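PDB 6ZTK: mialostatin, which inhibits cysteine cathepsins of the tick midgut and of the host, restraining the digestion of blood proteins. Local coordinates for residues 48-53 against 82-87. Numbering follows the deposited sequence. Where two conformers were deposited one is given.
With SO4 (sulfate ion), chain D.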
loop_
_atom_site.group_PDB
_atom_site.type_symbol
_atom_site.label_atom_id
_atom_site.label_comp_id
_atom_site.label_asym_id
_atom_site.label_seq_id
_atom_site.Cartn_x
_atom_site.Cartn_y
_atom_site.Cartn_z
ATOM N N HIS A 48 0.004 -0.854 -3.682
ATOM C CA HIS A 48 0.705 -2.150 -3.821
ATOM C C HIS A 48 2.214 -1.935 -3.584
ATOM O O HIS A 48 2.837 -2.767 -2.918
ATOM C CB HIS A 48 0.425 -2.775 -5.175
ATOM C CG HIS A 48 -0.889 -3.486 -5.216
ATOM N ND1 HIS A 48 -1.086 -4.716 -4.594
ATOM C CD2 HIS A 48 -2.072 -3.146 -5.785
ATOM C CE1 HIS A 48 -2.378 -5.048 -4.729
ATOM N NE2 HIS A 48 -3.007 -4.104 -5.429
ATOM N N TYR A 49 2.756 -0.829 -4.086
ATOM C CA TYR A 49 4.171 -0.540 -3.795
ATOM C C TYR A 49 4.382 -0.501 -2.274
ATOM O O TYR A 49 5.285 -1.107 -1.718
ATOM C CB TYR A 49 4.691 0.713 -4.475
ATOM C CG TYR A 49 6.078 1.001 -4.025
ATOM C CD1 TYR A 49 7.154 0.213 -4.417
ATOM C CD2 TYR A 49 6.327 2.066 -3.168
ATOM C CE1 TYR A 49 8.449 0.486 -3.955
ATOM C CE2 TYR A 49 7.609 2.346 -2.741
ATOM C CZ TYR A 49 8.646 1.524 -3.078
ATOM O OH TYR A 49 9.921 1.836 -2.608
ATOM N N ALA A 50 3.517 0.235 -1.559
ATOM C CA ALA A 50 3.680 0.407 -0.120
ATOM C C ALA A 50 3.680 -0.952 0.556
ATOM O O ALA A 50 4.496 -1.247 1.405
ATOM C CB ALA A 50 2.571 1.296 0.414
ATOM N N VAL A 51 2.692 -1.817 0.258
ATOM C CA VAL A 51 2.601 -3.146 0.961
ATOM C C VAL A 51 3.831 -3.993 0.636
ATOM O O VAL A 51 4.264 -4.738 1.525
ATOM C CB VAL A 51 1.330 -3.987 0.672
ATOM C CG1 VAL A 51 0.085 -3.234 1.050
ATOM C CG2 VAL A 51 1.219 -4.601 -0.703
ATOM N N SER A 52 4.404 -3.796 -0.529
ATOM C CA SER A 52 5.589 -4.611 -0.950
ATOM C C SER A 52 6.784 -4.288 -0.052
ATOM O O SER A 52 7.739 -5.097 -0.049
ATOM C CB SER A 52 5.927 -4.394 -2.360
ATOM O OG SER A 52 6.649 -3.231 -2.647
ATOM N N THR A 53 6.799 -3.145 0.636
ATOM C CA THR A 53 7.970 -2.723 1.461
ATOM C C THR A 53 7.876 -3.276 2.882
ATOM O O THR A 53 8.800 -3.054 3.691
ATOM C CB THR A 53 8.112 -1.197 1.451
ATOM O OG1 THR A 53 7.042 -0.646 2.254
ATOM C CG2 THR A 53 8.165 -0.600 0.080
ATOM N N LEU A 82 -2.118 7.449 1.462
ATOM C CA LEU A 82 -3.032 6.366 1.014
ATOM C C LEU A 82 -3.620 5.676 2.226
ATOM O O LEU A 82 -2.874 5.275 3.142
ATOM C CB LEU A 82 -2.238 5.376 0.177
ATOM C CG LEU A 82 -1.446 5.970 -0.972
ATOM C CD1 LEU A 82 -0.656 4.842 -1.662
ATOM C CD2 LEU A 82 -2.336 6.639 -1.961
ATOM N N LYS A 83 -4.934 5.441 2.173
ATOM C CA LYS A 83 -5.602 4.624 3.197
ATOM C C LYS A 83 -6.255 3.427 2.534
ATOM O O LYS A 83 -6.954 3.645 1.563
ATOM C CB LYS A 83 -6.664 5.428 3.940
ATOM C CG LYS A 83 -7.344 4.634 5.044
ATOM C CD LYS A 83 -8.501 5.457 5.645
ATOM C CE LYS A 83 -9.235 4.666 6.706
ATOM N NZ LYS A 83 -10.381 5.462 7.233
ATOM N N PHE A 84 -5.889 2.234 2.949
ATOM C CA PHE A 84 -6.323 1.030 2.233
ATOM C C PHE A 84 -6.432 -0.138 3.171
ATOM O O PHE A 84 -5.753 -0.207 4.199
ATOM C CB PHE A 84 -5.330 0.752 1.091
ATOM C CG PHE A 84 -3.887 0.727 1.492
ATOM C CD1 PHE A 84 -3.244 -0.433 1.917
ATOM C CD2 PHE A 84 -3.198 1.903 1.460
ATOM C CE1 PHE A 84 -1.923 -0.430 2.333
ATOM C CE2 PHE A 84 -1.889 1.929 1.892
ATOM C CZ PHE A 84 -1.250 0.763 2.321
ATOM N N THR A 85 -7.282 -1.093 2.837
ATOM C CA THR A 85 -7.380 -2.341 3.599
ATOM C C THR A 85 -6.402 -3.387 3.057
ATOM O O THR A 85 -6.136 -3.375 1.834
ATOM C CB THR A 85 -8.829 -2.885 3.591
ATOM O OG1 THR A 85 -9.225 -3.011 2.229
ATOM C CG2 THR A 85 -9.731 -1.958 4.345
ATOM N N THR A 86 -5.897 -4.240 3.909
ATOM C CA THR A 86 -4.963 -5.311 3.556
ATOM C C THR A 86 -5.460 -6.656 4.109
ATOM O O THR A 86 -6.266 -6.691 5.069
ATOM C CB THR A 86 -3.513 -5.048 4.007
ATOM O OG1 THR A 86 -3.423 -5.064 5.431
ATOM C CG2 THR A 86 -3.027 -3.729 3.447
ATOM N N THR A 87 -4.866 -7.721 3.618
ATOM C CA THR A 87 -5.043 -9.087 4.142
ATOM C C THR A 87 -3.789 -9.869 3.755
ATOM O O THR A 87 -3.059 -9.396 2.875
ATOM C CB THR A 87 -6.331 -9.686 3.549
ATOM O OG1 THR A 87 -6.747 -10.785 4.384
ATOM C CG2 THR A 87 -6.206 -10.021 2.104
HETATM S S SO4 D . -6.167 -3.201 -6.289
HETATM O O1 SO4 D . -5.555 -4.072 -5.311
HETATM O O2 SO4 D . -6.723 -2.029 -5.638
HETATM O O3 SO4 D . -7.222 -3.934 -6.939
HETATM O O4 SO4 D . -5.195 -2.784 -7.280
#
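Ala-50 and Val-51, near the C-terminal end of helix 41-52, pack on Phe-84 and Thr-86 of strand 78-92 in a small, wholly apolar helix-on-sheet contact close to the centre of the chain. Helix segment 48-52 crosses strand segment 82-87 at -70°, with the two axes 10.5 Å apart at their closest, and no hydrogen bond joins them. Val-51 does most of the touching through one methyl: in the conformer described, one of two, its CG1 lies 3.7 Å from CE1 of Phe-84, approaching the ring obliquely, and 4.0 Å from CG2 of Thr-86. With CG1 anti to the carbonyl carbon (chi1 -59°), this branch reaches across to the strand. Ala-50 adds a looser touch, CB to CZ of the same ring at 4.3 Å. In Phe-84, chi1 of 51° places CG between the backbone N and the carbonyl carbon, from where CE1 and CZ meet the two helix residues. This is the cystatin fold, in which an antiparallel sheet wraps around a single long helix; Phe-84 and Thr-86, two apart on the strand, both direct CB toward that helix. Val-64 of strand 60-74 and Tyr-133 of strand 127-136 also touch Val-51, while Cys-115 of strand 113-122, disulfide-bonded to Cys-135, lies against Phe-84. At the helix end, the hydroxyl of Thr-53 turns back, OG1 donating to O of Ala-50 at 2.8 Å, and that carbonyl also accepts from the backbone N of Thr-53. Three residues before Val-51, His-48 directs CB away from the strand; its NE2 donates to O1 of a sulfate ion, likely from the crystallisation solution, at 2.6 Å, while ND1 is hydrogen-bonded to the hydroxyl of Tyr-99, so both ring nitrogens are engaged.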